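Local coordinates for PG_0823 protein (Porphyromonas gingivalis, PDB 2FSW), which probably binds DNA through a winged helix-turn-helix fold of the HxlR type and is a putative transcriptional regulator, at the interface of chains A and B. Residues are numbered along the deposited sequence; one frame, centred on the assembly and turned at random. Chains: chain A/B, PG_0823 protein.

Contact 1: the interface of chains A and B. Residues chain A 18, 21-22, 68, 88, 91-92, 95; chain B 102-103, 107.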
ATOM      1  N   SER A  18      -8.132   3.247   4.351  1.00 51.46           N
ATOM      2  CA  SER A  18      -6.944   3.718   3.631  1.00 50.86           C
ATOM      3  C   SER A  18      -6.564   2.810   2.473  1.00 51.06           C
ATOM      4  O   SER A  18      -6.099   3.281   1.433  1.00 51.33           O
ATOM      5  CB  SER A  18      -5.747   3.843   4.577  1.00 50.45           C
ATOM      6  OG  SER A  18      -5.930   4.892   5.485  1.00 47.88           O
ATOM      7  N   ILE A  21      -7.875   3.282  -0.987  1.00 53.32           N
ATOM      8  CA  ILE A  21      -7.137   4.235  -1.783  1.00 52.66           C
ATOM      9  C   ILE A  21      -5.769   3.726  -2.212  1.00 51.80           C
ATOM     10  O   ILE A  21      -5.380   3.946  -3.354  1.00 51.67           O
ATOM     11  CB  ILE A  21      -6.918   5.570  -1.037  1.00 52.60           C
ATOM     12  CG1 ILE A  21      -8.249   6.144  -0.528  1.00 54.36           C
ATOM     13  CG2 ILE A  21      -6.178   6.551  -1.949  1.00 51.89           C
ATOM     14  CD1 ILE A  21      -8.054   7.315   0.464  1.00 54.03           C
ATOM     15  N   PHE A  22      -5.021   3.102  -1.297  1.00 50.59           N
ATOM     16  CA  PHE A  22      -3.583   2.860  -1.521  1.00 50.65           C
ATOM     17  C   PHE A  22      -3.250   1.525  -2.164  1.00 50.72           C
ATOM     18  O   PHE A  22      -2.089   1.285  -2.483  1.00 51.21           O
ATOM     19  CB  PHE A  22      -2.746   3.037  -0.215  1.00 49.94           C
ATOM     20  CG  PHE A  22      -2.935   4.376   0.458  1.00 50.33           C
ATOM     21  CD1 PHE A  22      -3.084   4.461   1.849  1.00 49.29           C
ATOM     22  CD2 PHE A  22      -2.986   5.552  -0.291  1.00 51.14           C
ATOM     23  CE1 PHE A  22      -3.275   5.701   2.475  1.00 49.19           C
ATOM     24  CE2 PHE A  22      -3.179   6.805   0.347  1.00 51.16           C
ATOM     25  CZ  PHE A  22      -3.307   6.866   1.725  1.00 48.15           C
ATOM     26  N   LEU A  68      -6.223  13.814  -3.600  1.00 51.02           N
ATOM     27  CA  LEU A  68      -4.821  13.646  -3.165  1.00 51.35           C
ATOM     28  C   LEU A  68      -3.803  14.446  -3.980  1.00 52.12           C
ATOM     29  O   LEU A  68      -2.700  14.760  -3.495  1.00 50.92           O
ATOM     30  CB  LEU A  68      -4.432  12.163  -3.174  1.00 51.09           C
ATOM     31  CG  LEU A  68      -5.153  11.299  -2.131  1.00 51.23           C
ATOM     32  CD1 LEU A  68      -4.811   9.845  -2.333  1.00 53.03           C
ATOM     33  CD2 LEU A  68      -4.781  11.707  -0.736  1.00 52.42           C
ATOM     34  N   LEU A  88      -3.893  17.050   1.761  1.00 45.09           N
ATOM     35  CA  LEU A  88      -4.270  15.655   2.022  1.00 44.91           C
ATOM     36  C   LEU A  88      -3.232  14.674   1.457  1.00 44.59           C
ATOM     37  O   LEU A  88      -2.766  13.800   2.181  1.00 45.34           O
ATOM     38  CB  LEU A  88      -5.695  15.321   1.478  1.00 44.89           C
ATOM     39  CG  LEU A  88      -6.240  13.918   1.736  1.00 44.59           C
ATOM     40  CD1 LEU A  88      -6.203  13.617   3.239  1.00 46.63           C
ATOM     41  CD2 LEU A  88      -7.690  13.712   1.196  1.00 46.18           C
ATOM     42  N   LYS A  91       0.053  14.292   3.327  1.00 47.82           N
ATOM     43  CA  LYS A  91      -0.118  13.471   4.535  1.00 46.94           C
ATOM     44  C   LYS A  91       0.071  11.994   4.259  1.00 46.37           C
ATOM     45  O   LYS A  91       0.109  11.173   5.193  1.00 46.53           O
ATOM     46  CB  LYS A  91      -1.507  13.722   5.137  1.00 46.91           C
ATOM     47  CG  LYS A  91      -1.561  15.026   5.963  1.00 49.08           C
ATOM     48  CD  LYS A  91      -2.999  15.479   6.111  1.00 52.79           C
ATOM     49  CE  LYS A  91      -3.158  16.423   7.259  1.00 54.12           C
ATOM     50  NZ  LYS A  91      -4.613  16.561   7.620  1.00 53.97           N
ATOM     51  N   VAL A  92       0.181  11.647   2.987  1.00 44.88           N
ATOM     52  CA  VAL A  92       0.533  10.282   2.608  1.00 45.06           C
ATOM     53  C   VAL A  92       2.054  10.046   2.650  1.00 45.12           C
ATOM     54  O   VAL A  92       2.496   8.910   2.721  1.00 45.00           O
ATOM     55  CB  VAL A  92      -0.046   9.917   1.199  1.00 45.26           C
ATOM     56  CG1 VAL A  92       0.277   8.463   0.788  1.00 42.77           C
ATOM     57  CG2 VAL A  92      -1.581  10.193   1.136  1.00 44.53           C
ATOM     58  N   ILE A  95       3.652   7.741   5.352  1.00 45.17           N
ATOM     59  CA  ILE A  95       3.470   6.325   5.005  1.00 45.80           C
ATOM     60  C   ILE A  95       4.603   5.850   4.097  1.00 46.14           C
ATOM     61  O   ILE A  95       5.266   4.854   4.374  1.00 45.60           O
ATOM     62  CB  ILE A  95       2.092   6.051   4.305  1.00 46.34           C
ATOM     63  CG1 ILE A  95       0.935   6.382   5.261  1.00 45.76           C
ATOM     64  CG2 ILE A  95       1.994   4.604   3.855  1.00 43.90           C
ATOM     65  CD1 ILE A  95      -0.390   6.679   4.558  1.00 45.65           C
TER
ATOM     66  N   PHE B 102      -3.273   7.945   9.090  1.00 49.09           N
ATOM     67  CA  PHE B 102      -3.844   8.657   7.943  1.00 49.74           C
ATOM     68  C   PHE B 102      -5.375   8.503   7.915  1.00 50.32           C
ATOM     69  O   PHE B 102      -6.126   9.486   7.816  1.00 50.48           O
ATOM     70  CB  PHE B 102      -3.210   8.180   6.610  1.00 48.48           C
ATOM     71  CG  PHE B 102      -3.797   8.866   5.399  1.00 47.92           C
ATOM     72  CD1 PHE B 102      -3.265  10.054   4.942  1.00 46.20           C
ATOM     73  CD2 PHE B 102      -4.972   8.366   4.786  1.00 48.24           C
ATOM     74  CE1 PHE B 102      -3.859  10.731   3.846  1.00 47.83           C
ATOM     75  CE2 PHE B 102      -5.555   9.013   3.714  1.00 48.50           C
ATOM     76  CZ  PHE B 102      -4.996  10.199   3.233  1.00 48.96           C
ATOM     77  N   GLY B 103      -5.826   7.258   7.997  1.00 50.82           N
ATOM     78  CA  GLY B 103      -7.230   6.964   8.025  1.00 52.39           C
ATOM     79  C   GLY B 103      -8.017   7.684   9.118  1.00 53.70           C
ATOM     80  O   GLY B 103      -9.082   8.252   8.840  1.00 52.36           O
ATOM     81  N   LEU B 107      -9.877  10.243   6.971  1.00 49.73           N
ATOM     82  CA  LEU B 107     -11.032   9.552   6.435  1.00 49.84           C
ATOM     83  C   LEU B 107     -12.078   9.411   7.534  1.00 48.97           C
ATOM     84  O   LEU B 107     -13.213   9.143   7.232  1.00 49.06           O
ATOM     85  CB  LEU B 107     -10.634   8.182   5.876  1.00 49.73           C
ATOM     86  CG  LEU B 107      -9.951   8.056   4.488  1.00 51.68           C
ATOM     87  CD1 LEU B 107      -9.556   9.348   3.787  1.00 50.59           C
ATOM     88  CD2 LEU B 107      -8.784   7.130   4.522  1.00 48.25           C
TER
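With its CG anti to the backbone N (chi1 179°) and its ring plane set nearly perpendicular to the plane of CA, CB and CG (chi2 88°), B:Phe102 reaches away from helix 93-106 of chain B into a largely nonpolar pocket of chain A, where A:Phe22, on helix 14-22, meets it tip first. The two rings pack edge to face, their planes 63° apart: CZ of A:Phe22 lies over one face of B:Phe102, near the rim, 3.7 Å from CE2. CG2 of A:Val92 comes over the same face, 3.6 Å from CE1 of B:Phe102, whereas CD1 of A:Leu88 touches CZ of B:Phe102 from the other side at 3.6 Å. The carbonyl O of A:Leu88 faces the ring edge in the ring plane. Nearer the root, CD1 of A:Ile95, on the A:Phe22 side, comes within 3.8 Å of CB of B:Phe102. Beside this pocket the chain end adds a second, looser contact: CD2 of B:Leu107 packs 4.0 Å from CA of A:Ser18, and the same residue meets A:Ile21 tip to tip. By seating a ring from the last helix of one copy in a pocket of the other, the site knits together a two-fold pair that is plausibly the working dimer of this winged-helix protein.

Contact 2: the interface of chains A and B. Residues chain A 32-33, 35, 37; chain B 5-7.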
ATOM      1  N   PHE A  32       4.539   9.413  -4.253  1.00 45.25           N
ATOM      2  CA  PHE A  32       5.985   9.488  -3.966  1.00 45.11           C
ATOM      3  C   PHE A  32       6.792  10.304  -4.990  1.00 45.83           C
ATOM      4  O   PHE A  32       7.721  11.052  -4.614  1.00 45.23           O
ATOM      5  CB  PHE A  32       6.551   8.072  -3.873  1.00 44.88           C
ATOM      6  CG  PHE A  32       8.066   7.999  -3.667  1.00 45.55           C
ATOM      7  CD1 PHE A  32       8.674   8.619  -2.566  1.00 43.87           C
ATOM      8  CD2 PHE A  32       8.863   7.275  -4.551  1.00 41.59           C
ATOM      9  CE1 PHE A  32      10.037   8.544  -2.360  1.00 42.74           C
ATOM     10  CE2 PHE A  32      10.256   7.186  -4.363  1.00 43.09           C
ATOM     11  CZ  PHE A  32      10.847   7.828  -3.281  1.00 44.12           C
ATOM     12  N   GLN A  33       6.462  10.143  -6.278  1.00 46.18           N
ATOM     13  CA  GLN A  33       7.182  10.864  -7.343  1.00 47.06           C
ATOM     14  C   GLN A  33       6.769  12.322  -7.479  1.00 47.35           C
ATOM     15  O   GLN A  33       7.620  13.169  -7.711  1.00 48.37           O
ATOM     16  CB  GLN A  33       7.082  10.142  -8.695  1.00 46.42           C
ATOM     17  CG  GLN A  33       8.033   8.940  -8.813  1.00 47.75           C
ATOM     18  CD  GLN A  33       9.512   9.325  -8.769  1.00 48.86           C
ATOM     19  OE1 GLN A  33       9.899  10.425  -9.184  1.00 50.02           O
ATOM     20  NE2 GLN A  33      10.341   8.413  -8.293  1.00 47.19           N
ATOM     21  N   ASN A  35       5.476  14.071  -4.915  1.00 49.67           N
ATOM     22  CA  ASN A  35       6.174  14.497  -3.712  1.00 50.52           C
ATOM     23  C   ASN A  35       5.856  15.977  -3.388  1.00 50.64           C
ATOM     24  O   ASN A  35       4.725  16.418  -3.561  1.00 51.03           O
ATOM     25  CB  ASN A  35       7.696  14.240  -3.889  1.00 50.60           C
ATOM     26  CG  ASN A  35       8.354  13.826  -2.608  1.00 52.85           C
ATOM     27  OD1 ASN A  35       8.433  14.608  -1.663  1.00 56.67           O
ATOM     28  ND2 ASN A  35       8.797  12.578  -2.545  1.00 54.32           N
ATOM     29  N   ARG A  37       6.934  18.618  -4.982  1.00 52.48           N
ATOM     30  CA  ARG A  37       7.176  19.517  -6.111  1.00 52.54           C
ATOM     31  C   ARG A  37       6.009  19.500  -7.122  1.00 52.62           C
ATOM     32  O   ARG A  37       4.959  18.881  -6.886  1.00 51.00           O
ATOM     33  CB  ARG A  37       8.561  19.282  -6.761  1.00 52.63           C
ATOM     34  CG  ARG A  37       8.972  17.818  -7.038  1.00 51.60           C
ATOM     35  CD  ARG A  37       8.172  17.200  -8.188  1.00 51.82           C
ATOM     36  NE  ARG A  37       8.472  15.780  -8.389  1.00 51.01           N
ATOM     37  CZ  ARG A  37       9.480  15.329  -9.132  1.00 50.11           C
ATOM     38  NH1 ARG A  37      10.281  16.189  -9.738  1.00 49.40           N
ATOM     39  NH2 ARG A  37       9.679  14.024  -9.278  1.00 48.43           N
TER
ATOM     40  N   GLU B   5      13.669  17.871  -9.663  1.00 76.86           N
ATOM     41  CA  GLU B   5      14.563  16.728 -10.010  1.00 76.76           C
ATOM     42  C   GLU B   5      14.787  15.786  -8.819  1.00 76.19           C
ATOM     43  O   GLU B   5      15.447  16.146  -7.835  1.00 76.62           O
ATOM     44  CB  GLU B   5      15.894  17.251 -10.544  1.00 76.80           C
ATOM     45  CG  GLU B   5      16.721  16.233 -11.318  1.00 77.58           C
ATOM     46  CD  GLU B   5      17.894  16.881 -12.050  1.00 77.88           C
ATOM     47  OE1 GLU B   5      18.805  16.148 -12.498  1.00 79.10           O
ATOM     48  OE2 GLU B   5      17.906  18.129 -12.181  1.00 79.19           O
ATOM     49  N   ARG B   6      14.230  14.583  -8.919  1.00 74.95           N
ATOM     50  CA  ARG B   6      14.346  13.573  -7.876  1.00 73.73           C
ATOM     51  C   ARG B   6      14.744  12.261  -8.536  1.00 73.86           C
ATOM     52  O   ARG B   6      14.515  12.082  -9.730  1.00 73.74           O
ATOM     53  CB  ARG B   6      13.004  13.411  -7.133  1.00 73.76           C
ATOM     54  CG  ARG B   6      12.362  14.735  -6.630  1.00 72.71           C
ATOM     55  CD  ARG B   6      11.068  14.502  -5.824  1.00 72.20           C
ATOM     56  NE  ARG B   6      11.281  13.602  -4.685  1.00 68.55           N
ATOM     57  CZ  ARG B   6      11.653  14.000  -3.468  1.00 67.06           C
ATOM     58  NH1 ARG B   6      11.842  15.291  -3.210  1.00 66.51           N
ATOM     59  NH2 ARG B   6      11.830  13.106  -2.504  1.00 66.92           N
ATOM     60  N   LYS B   7      15.337  11.348  -7.768  1.00 73.77           N
ATOM     61  CA  LYS B   7      15.644   9.997  -8.256  1.00 74.04           C
ATOM     62  C   LYS B   7      14.404   9.325  -8.842  1.00 73.66           C
ATOM     63  O   LYS B   7      13.320   9.439  -8.273  1.00 73.51           O
ATOM     64  CB  LYS B   7      16.161   9.127  -7.110  1.00 74.33           C
ATOM     65  CG  LYS B   7      17.668   9.138  -6.897  1.00 74.46           C
ATOM     66  CD  LYS B   7      18.045   8.161  -5.781  1.00 74.84           C
ATOM     67  CE  LYS B   7      17.729   6.698  -6.154  1.00 76.59           C
ATOM     68  NZ  LYS B   7      17.115   5.916  -5.026  1.00 76.94           N
TER
HETATM   69  O   HOH W   1      10.588  10.997  -5.283  1.00 54.19           O
HETATM   70  O   HOH W   2      11.902  11.467 -10.673  1.00 55.99           O
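B:Arg6, in the N-terminal arm of chain B, packs against A:Arg37 and A:Asn35 just past helix 27-34, within the HxlR-like winged helix-turn-helix region of chain A. CB of B:Arg6 passes 4.0 Å from NH2 of A:Arg37. CG and then CD of B:Arg6 continue along the same guanidinium, and CD sits over one of its faces, toward the rim, 3.8 Å from CZ of A:Arg37. A bend at chi3 (56°) then turns the chain toward A:Asn35. NE of B:Arg6 bonds water 1 at 2.8 Å, and that water in turn bonds the carbonyl O of A:Phe32. CG of A:Asn35 lies over the centre of one face of the guanidinium, 3.4 Å from CZ of B:Arg6, with the two flat groups stacked 24° apart. At the tip, NH1 of B:Arg6 passes 3.8 Å from OD1 of A:Asn35, whereas NH2 lies close to ND2 without a bond between them. The amide is steadied by ND2 of A:Asn35, which donates to the carbonyl O of A:Phe32 at 2.8 Å. The guanidinium of A:Arg37 is likewise anchored within its own chain, NE and NH2 together gripping the carbonyl O of A:Gln33 side-on. Along the arm, NE2 of A:Gln33 donates to a lone pair of the carbonyl O of B:Lys7, 3.2 Å away and nearly straight at 168°.

Contact 3: the interface of chains A and B. Residues chain A 7-9, 13, 15; chain B 29, 32-33, 47-48.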
ATOM      1  N   LYS A   7      -9.604  -4.916  17.620  1.00 73.17           N
ATOM      2  CA  LYS A   7     -10.645  -4.370  16.726  1.00 71.75           C
ATOM      3  C   LYS A   7     -10.620  -4.929  15.299  1.00 70.35           C
ATOM      4  O   LYS A   7      -9.600  -4.832  14.604  1.00 70.19           O
ATOM      5  CB  LYS A   7     -10.526  -2.842  16.685  1.00 71.90           C
ATOM      6  CG  LYS A   7     -11.795  -2.077  17.011  1.00 72.05           C
ATOM      7  CD  LYS A   7     -11.483  -0.579  17.138  1.00 72.48           C
ATOM      8  CE  LYS A   7     -12.741   0.288  17.021  1.00 73.45           C
ATOM      9  NZ  LYS A   7     -13.572   0.333  18.256  1.00 73.45           N
ATOM     10  N   ILE A   8     -11.752  -5.485  14.865  1.00 68.24           N
ATOM     11  CA  ILE A   8     -11.870  -6.082  13.523  1.00 66.43           C
ATOM     12  C   ILE A   8     -11.815  -5.046  12.397  1.00 65.24           C
ATOM     13  O   ILE A   8     -12.273  -3.911  12.563  1.00 65.18           O
ATOM     14  CB  ILE A   8     -13.149  -6.978  13.356  1.00 66.47           C
ATOM     15  CG1 ILE A   8     -14.412  -6.126  13.157  1.00 65.72           C
ATOM     16  CG2 ILE A   8     -13.272  -7.984  14.523  1.00 66.14           C
ATOM     17  CD1 ILE A   8     -15.598  -6.890  12.571  1.00 66.55           C
ATOM     18  N   SER A   9     -11.258  -5.452  11.256  1.00 63.67           N
ATOM     19  CA  SER A   9     -11.149  -4.584  10.080  1.00 62.15           C
ATOM     20  C   SER A   9     -12.443  -4.576   9.259  1.00 61.72           C
ATOM     21  O   SER A   9     -12.536  -5.206   8.200  1.00 61.16           O
ATOM     22  CB  SER A   9      -9.936  -4.963   9.221  1.00 62.06           C
ATOM     23  OG  SER A   9      -8.731  -4.593   9.871  1.00 61.07           O
ATOM     24  N   CYS A  13     -12.889   0.611   9.936  1.00 55.01           N
ATOM     25  CA  CYS A  13     -11.442   0.443  10.178  1.00 53.99           C
ATOM     26  C   CYS A  13     -10.628   1.464   9.378  1.00 52.67           C
ATOM     27  O   CYS A  13     -10.767   1.562   8.145  1.00 52.46           O
ATOM     28  CB  CYS A  13     -10.968  -0.979   9.844  1.00 53.83           C
ATOM     29  SG  CYS A  13      -9.140  -1.244   9.867  1.00 53.69           S
ATOM     30  N   VAL A  15      -7.475   1.497   8.711  1.00 49.16           N
ATOM     31  CA  VAL A  15      -6.525   0.839   7.833  1.00 49.56           C
ATOM     32  C   VAL A  15      -7.273   0.357   6.595  1.00 49.54           C
ATOM     33  O   VAL A  15      -6.837   0.596   5.466  1.00 48.35           O
ATOM     34  CB  VAL A  15      -5.781  -0.325   8.541  1.00 49.53           C
ATOM     35  CG1 VAL A  15      -4.841  -1.036   7.572  1.00 49.81           C
ATOM     36  CG2 VAL A  15      -4.984   0.210   9.745  1.00 49.69           C
TER
ATOM     37  N   LEU B  29      -3.529  -5.377   5.317  1.00 55.10           N
ATOM     38  CA  LEU B  29      -4.628  -5.611   6.265  1.00 55.53           C
ATOM     39  C   LEU B  29      -4.467  -6.925   7.028  1.00 55.30           C
ATOM     40  O   LEU B  29      -4.753  -7.004   8.222  1.00 55.48           O
ATOM     41  CB  LEU B  29      -5.984  -5.627   5.535  1.00 56.38           C
ATOM     42  CG  LEU B  29      -6.748  -4.295   5.426  1.00 57.83           C
ATOM     43  CD1 LEU B  29      -7.936  -4.465   4.496  1.00 57.63           C
ATOM     44  CD2 LEU B  29      -7.208  -3.781   6.813  1.00 57.62           C
ATOM     45  N   PHE B  32      -1.745  -6.251   9.457  1.00 54.30           N
ATOM     46  CA  PHE B  32      -2.420  -5.471  10.507  1.00 54.11           C
ATOM     47  C   PHE B  32      -3.176  -6.360  11.499  1.00 54.52           C
ATOM     48  O   PHE B  32      -3.022  -6.219  12.717  1.00 54.68           O
ATOM     49  CB  PHE B  32      -3.355  -4.405   9.895  1.00 53.14           C
ATOM     50  CG  PHE B  32      -4.109  -3.570  10.921  1.00 52.26           C
ATOM     51  CD1 PHE B  32      -3.419  -2.835  11.899  1.00 51.37           C
ATOM     52  CD2 PHE B  32      -5.499  -3.491  10.887  1.00 49.54           C
ATOM     53  CE1 PHE B  32      -4.098  -2.050  12.834  1.00 49.38           C
ATOM     54  CE2 PHE B  32      -6.196  -2.708  11.817  1.00 50.00           C
ATOM     55  CZ  PHE B  32      -5.497  -1.991  12.796  1.00 51.05           C
ATOM     56  N   GLN B  33      -3.967  -7.295  10.979  1.00 55.27           N
ATOM     57  CA  GLN B  33      -4.777  -8.172  11.827  1.00 55.55           C
ATOM     58  C   GLN B  33      -3.961  -9.188  12.640  1.00 56.17           C
ATOM     59  O   GLN B  33      -4.190  -9.353  13.843  1.00 55.59           O
ATOM     60  CB  GLN B  33      -5.926  -8.832  11.037  1.00 55.52           C
ATOM     61  CG  GLN B  33      -7.105  -7.884  10.805  1.00 54.92           C
ATOM     62  CD  GLN B  33      -7.698  -7.344  12.114  1.00 56.18           C
ATOM     63  OE1 GLN B  33      -7.606  -7.982  13.172  1.00 57.08           O
ATOM     64  NE2 GLN B  33      -8.298  -6.169  12.046  1.00 55.14           N
ATOM     65  N   ALA B  47     -11.772 -11.507  11.097  1.00 66.03           N
ATOM     66  CA  ALA B  47     -11.203 -10.185  11.377  1.00 65.54           C
ATOM     67  C   ALA B  47     -11.162  -9.270  10.136  1.00 65.62           C
ATOM     68  O   ALA B  47     -10.961  -8.057  10.258  1.00 65.73           O
ATOM     69  CB  ALA B  47      -9.824 -10.323  12.005  1.00 65.51           C
ATOM     70  N   ILE B  48     -11.358  -9.855   8.952  1.00 65.47           N
ATOM     71  CA  ILE B  48     -11.438  -9.107   7.688  1.00 65.28           C
ATOM     72  C   ILE B  48     -12.681  -9.550   6.886  1.00 65.65           C
ATOM     73  O   ILE B  48     -12.557 -10.279   5.893  1.00 65.88           O
ATOM     74  CB  ILE B  48     -10.144  -9.269   6.823  1.00 65.27           C
ATOM     75  CG1 ILE B  48      -8.881  -9.148   7.700  1.00 65.04           C
ATOM     76  CG2 ILE B  48     -10.116  -8.233   5.699  1.00 65.42           C
ATOM     77  CD1 ILE B  48      -7.586  -9.581   7.047  1.00 64.76           C
TER
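The side-chain amide nitrogen NE2 of B:Gln33, near the end of helix 27-34, spans two groups of the N-terminal arm of chain A. NE2 of B:Gln33 donates to the hydroxyl OG of A:Ser9 at 2.7 Å, with 165° at the hydrogen, and, as in the twin bond with the chains exchanged, to the carbonyl O of A:Lys7. Both acceptors lie in the amide plane, so the paired bonds fix the rotation of that amide. A bend at chi2 (-58°) turns the glutamine tip toward the arm. The backbone N of A:Ser9 is used separately, donating to the carbonyl O of B:Ala47 at 2.8 Å, where helix 41-47 ends. One short residue is thus held through both main chain and side chain. OG of A:Ser9 also lies at the edge of the B:Phe32 ring, in the ring plane, and 3.5 Å from CD2 of B:Leu29. Here the arm leads into helix 14-22, and the contact becomes apolar. The branches of A:Val15 divide the work: CG1 slides past B:Leu29, 3.7 Å from its CD2, while CG2 rests over the centre of the B:Phe32 face in a CH-pi contact. Beside it, the sulfur SG of A:Cys13 lies 3.8 Å from CE2 of B:Phe32.

Contact 1 lies between the other two, the centre of its C-alpha atoms about 18 Å from that of contact 2 and about 16 Å from that of contact 3, while the centres of contacts 2 and 3 stand about 32 Å apart. Two-fold symmetry relates part of contacts 2 and 3: helix 27-34 receives the partner's arm in both, on opposite chains, with residues 7, 32 and 33 common to the two. Helix 14-22 of chain A serves contacts 1 and 3. Reciprocal arms thus flank a middle zone of helix packing, an exchange that would tie the two DNA-binding regions into one unit.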